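Local coordinates for S-M checkpoint control protein rad4 (PDB 4BU0), which acts as an adaptor in DNA replication and the S-M checkpoint, its first two BRCT repeats binding phosphorylated sites on a crb2 dimer, at residues K42-L47 with P65-M70. Sequence-based numbering, arbitrary orientation. Where two conformers were deposited one is given.
Sequences KDVTHL and PDIKIM
H46 and L47 run parallel to K68 and I69, joined by a staggered ladder in which K68 N bonds to T45 O, L47 N to K68 O (2.9 Å) and M70 N to L47 O (2.8 Å, 170° at the hydrogen). A water donates to both T45 O and D66 O, bridging the two segments where the ladder begins. H46 and K68 point the same way on one face, the aliphatic CB of K68 lying 3.7 Å from H46 CD2. M70, its CG anti to the carbonyl carbon (chi1 -54°), sets CG at the edge of the imidazole, in its plane, 4.0 Å from H46 CD2. H46 ND1 shares a 2.7 Å hydrogen bond with T45 OG1, which, with F10 stacked on the ring and W74 meeting it, should hold its rotation; T45 OG1 also bonds to V11 N. An alanine at H46 would probably leave a gap beside F10 and M70 and deprive T45 OG1 of its imidazole partner. On the other face, the two branches of I67 let one residue pack on both neighbours: CG2, anti to the backbone N, meets L47 CB at 4.0 Å, and CD1 reaches V44 CG1. L47 continues this apolar layer onto A60 of helix 55-63, which links the strands in a beta-alpha-beta unit, here the edge of the four-stranded parallel sheet, order 2-1-3-4, of the first BRCT domain.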
loop_
_atom_site.group_PDB
_atom_site.type_symbol
_atom_site.label_atom_id
_atom_site.label_comp_id
_atom_site.label_asym_id
_atom_site.label_seq_id
_atom_site.Cartn_x
_atom_site.Cartn_y
_atom_site.Cartn_z
ATOM N N LYS A 42 10.551 -16.234 7.335
ATOM C CA LYS A 42 11.563 -15.311 7.834
ATOM C C LYS A 42 12.580 -14.874 6.780
ATOM O O LYS A 42 13.113 -13.762 6.872
ATOM C CB LYS A 42 12.310 -15.956 9.016
ATOM C CG LYS A 42 12.867 -14.944 10.006
ATOM N N ASP A 43 12.825 -15.726 5.757
ATOM C CA ASP A 43 13.834 -15.385 4.767
ATOM C C ASP A 43 13.305 -14.615 3.556
ATOM O O ASP A 43 14.112 -14.254 2.700
ATOM C CB ASP A 43 14.602 -16.626 4.316
ATOM C CG ASP A 43 13.789 -17.711 3.659
ATOM O OD1 ASP A 43 12.561 -17.747 3.869
ATOM O OD2 ASP A 43 14.387 -18.558 2.979
ATOM N N VAL A 44 12.001 -14.277 3.531
ATOM C CA VAL A 44 11.464 -13.451 2.450
ATOM C C VAL A 44 12.265 -12.145 2.337
ATOM O O VAL A 44 12.612 -11.512 3.357
ATOM C CB VAL A 44 9.954 -13.190 2.667
ATOM C CG1 VAL A 44 9.428 -12.039 1.787
ATOM C CG2 VAL A 44 9.157 -14.455 2.407
ATOM N N THR A 45 12.568 -11.725 1.093
ATOM C CA THR A 45 13.309 -10.495 0.863
ATOM C C THR A 45 12.418 -9.432 0.194
ATOM O O THR A 45 12.675 -8.224 0.309
ATOM C CB THR A 45 14.563 -10.771 0.016
ATOM O OG1 THR A 45 14.185 -11.296 -1.268
ATOM C CG2 THR A 45 15.512 -11.764 0.686
ATOM N N HIS A 46 11.441 -9.893 -0.619
ATOM C CA HIS A 46 10.587 -9.015 -1.398
ATOM C C HIS A 46 9.162 -9.493 -1.299
ATOM O O HIS A 46 8.898 -10.678 -1.520
ATOM C CB HIS A 46 11.043 -8.995 -2.866
ATOM C CG HIS A 46 12.394 -8.358 -3.039
ATOM N ND1 HIS A 46 13.561 -8.985 -2.580
ATOM C CD2 HIS A 46 12.732 -7.149 -3.561
ATOM C CE1 HIS A 46 14.547 -8.125 -2.808
ATOM N NE2 HIS A 46 14.110 -7.022 -3.421
ATOM N N LEU A 47 8.236 -8.578 -0.941
ATOM C CA LEU A 47 6.823 -8.893 -0.827
ATOM C C LEU A 47 6.102 -8.127 -1.924
ATOM O O LEU A 47 6.099 -6.897 -1.921
ATOM C CB LEU A 47 6.281 -8.518 0.577
ATOM C CG LEU A 47 4.800 -8.713 0.813
ATOM C CD1 LEU A 47 4.420 -10.230 0.849
ATOM C CD2 LEU A 47 4.389 -8.051 2.157
ATOM N N PRO A 65 11.311 -3.712 8.025
ATOM C CA PRO A 65 11.572 -2.644 7.040
ATOM C C PRO A 65 12.597 -3.007 5.971
ATOM O O PRO A 65 12.691 -2.319 4.955
ATOM C CB PRO A 65 12.080 -1.474 7.898
ATOM C CG PRO A 65 12.651 -2.140 9.118
ATOM C CD PRO A 65 11.745 -3.299 9.383
ATOM N N ASP A 66 13.380 -4.090 6.206
ATOM C CA ASP A 66 14.379 -4.568 5.267
ATOM C C ASP A 66 13.712 -5.161 4.030
ATOM O O ASP A 66 14.340 -5.221 2.978
ATOM C CB ASP A 66 15.242 -5.656 5.940
ATOM C CG ASP A 66 14.450 -6.825 6.502
ATOM O OD1 ASP A 66 13.614 -6.606 7.423
ATOM O OD2 ASP A 66 14.650 -7.961 6.019
ATOM N N ILE A 67 12.481 -5.650 4.191
ATOM C CA ILE A 67 11.742 -6.312 3.098
ATOM C C ILE A 67 11.185 -5.247 2.169
ATOM O O ILE A 67 10.524 -4.321 2.637
ATOM C CB ILE A 67 10.650 -7.244 3.663
ATOM C CG1 ILE A 67 11.325 -8.471 4.335
ATOM C CG2 ILE A 67 9.620 -7.672 2.559
ATOM C CD1 ILE A 67 10.431 -9.402 4.996
ATOM N N LYS A 68 11.419 -5.395 0.854
ATOM C CA LYS A 68 10.929 -4.413 -0.103
ATOM C C LYS A 68 9.522 -4.759 -0.517
ATOM O O LYS A 68 9.255 -5.916 -0.836
ATOM C CB LYS A 68 11.811 -4.347 -1.374
ATOM C CG LYS A 68 13.326 -4.213 -1.150
ATOM C CD LYS A 68 13.782 -2.793 -1.008
ATOM C CE LYS A 68 15.256 -2.774 -0.678
ATOM N NZ LYS A 68 15.574 -1.774 0.375
ATOM N N ILE A 69 8.612 -3.756 -0.501
ATOM C CA ILE A 69 7.225 -3.968 -0.924
ATOM C C ILE A 69 7.138 -3.518 -2.361
ATOM O O ILE A 69 7.353 -2.360 -2.713
ATOM C CB ILE A 69 6.155 -3.332 -0.022
ATOM C CG1 ILE A 69 6.308 -3.853 1.421
ATOM C CG2 ILE A 69 4.748 -3.656 -0.562
ATOM C CD1 ILE A 69 5.716 -2.952 2.353
ATOM N N MET A 70 6.864 -4.515 -3.226
ATOM C CA MET A 70 6.932 -4.353 -4.648
ATOM C C MET A 70 5.621 -4.379 -5.355
ATOM O O MET A 70 4.667 -5.016 -4.917
ATOM C CB MET A 70 7.754 -5.554 -5.208
ATOM C CG MET A 70 9.138 -5.745 -4.565
ATOM S SD MET A 70 10.169 -4.257 -4.715
ATOM C CE MET A 70 10.283 -4.069 -6.523
HETATM O O HOH W 1 15.012 -7.161 1.068
#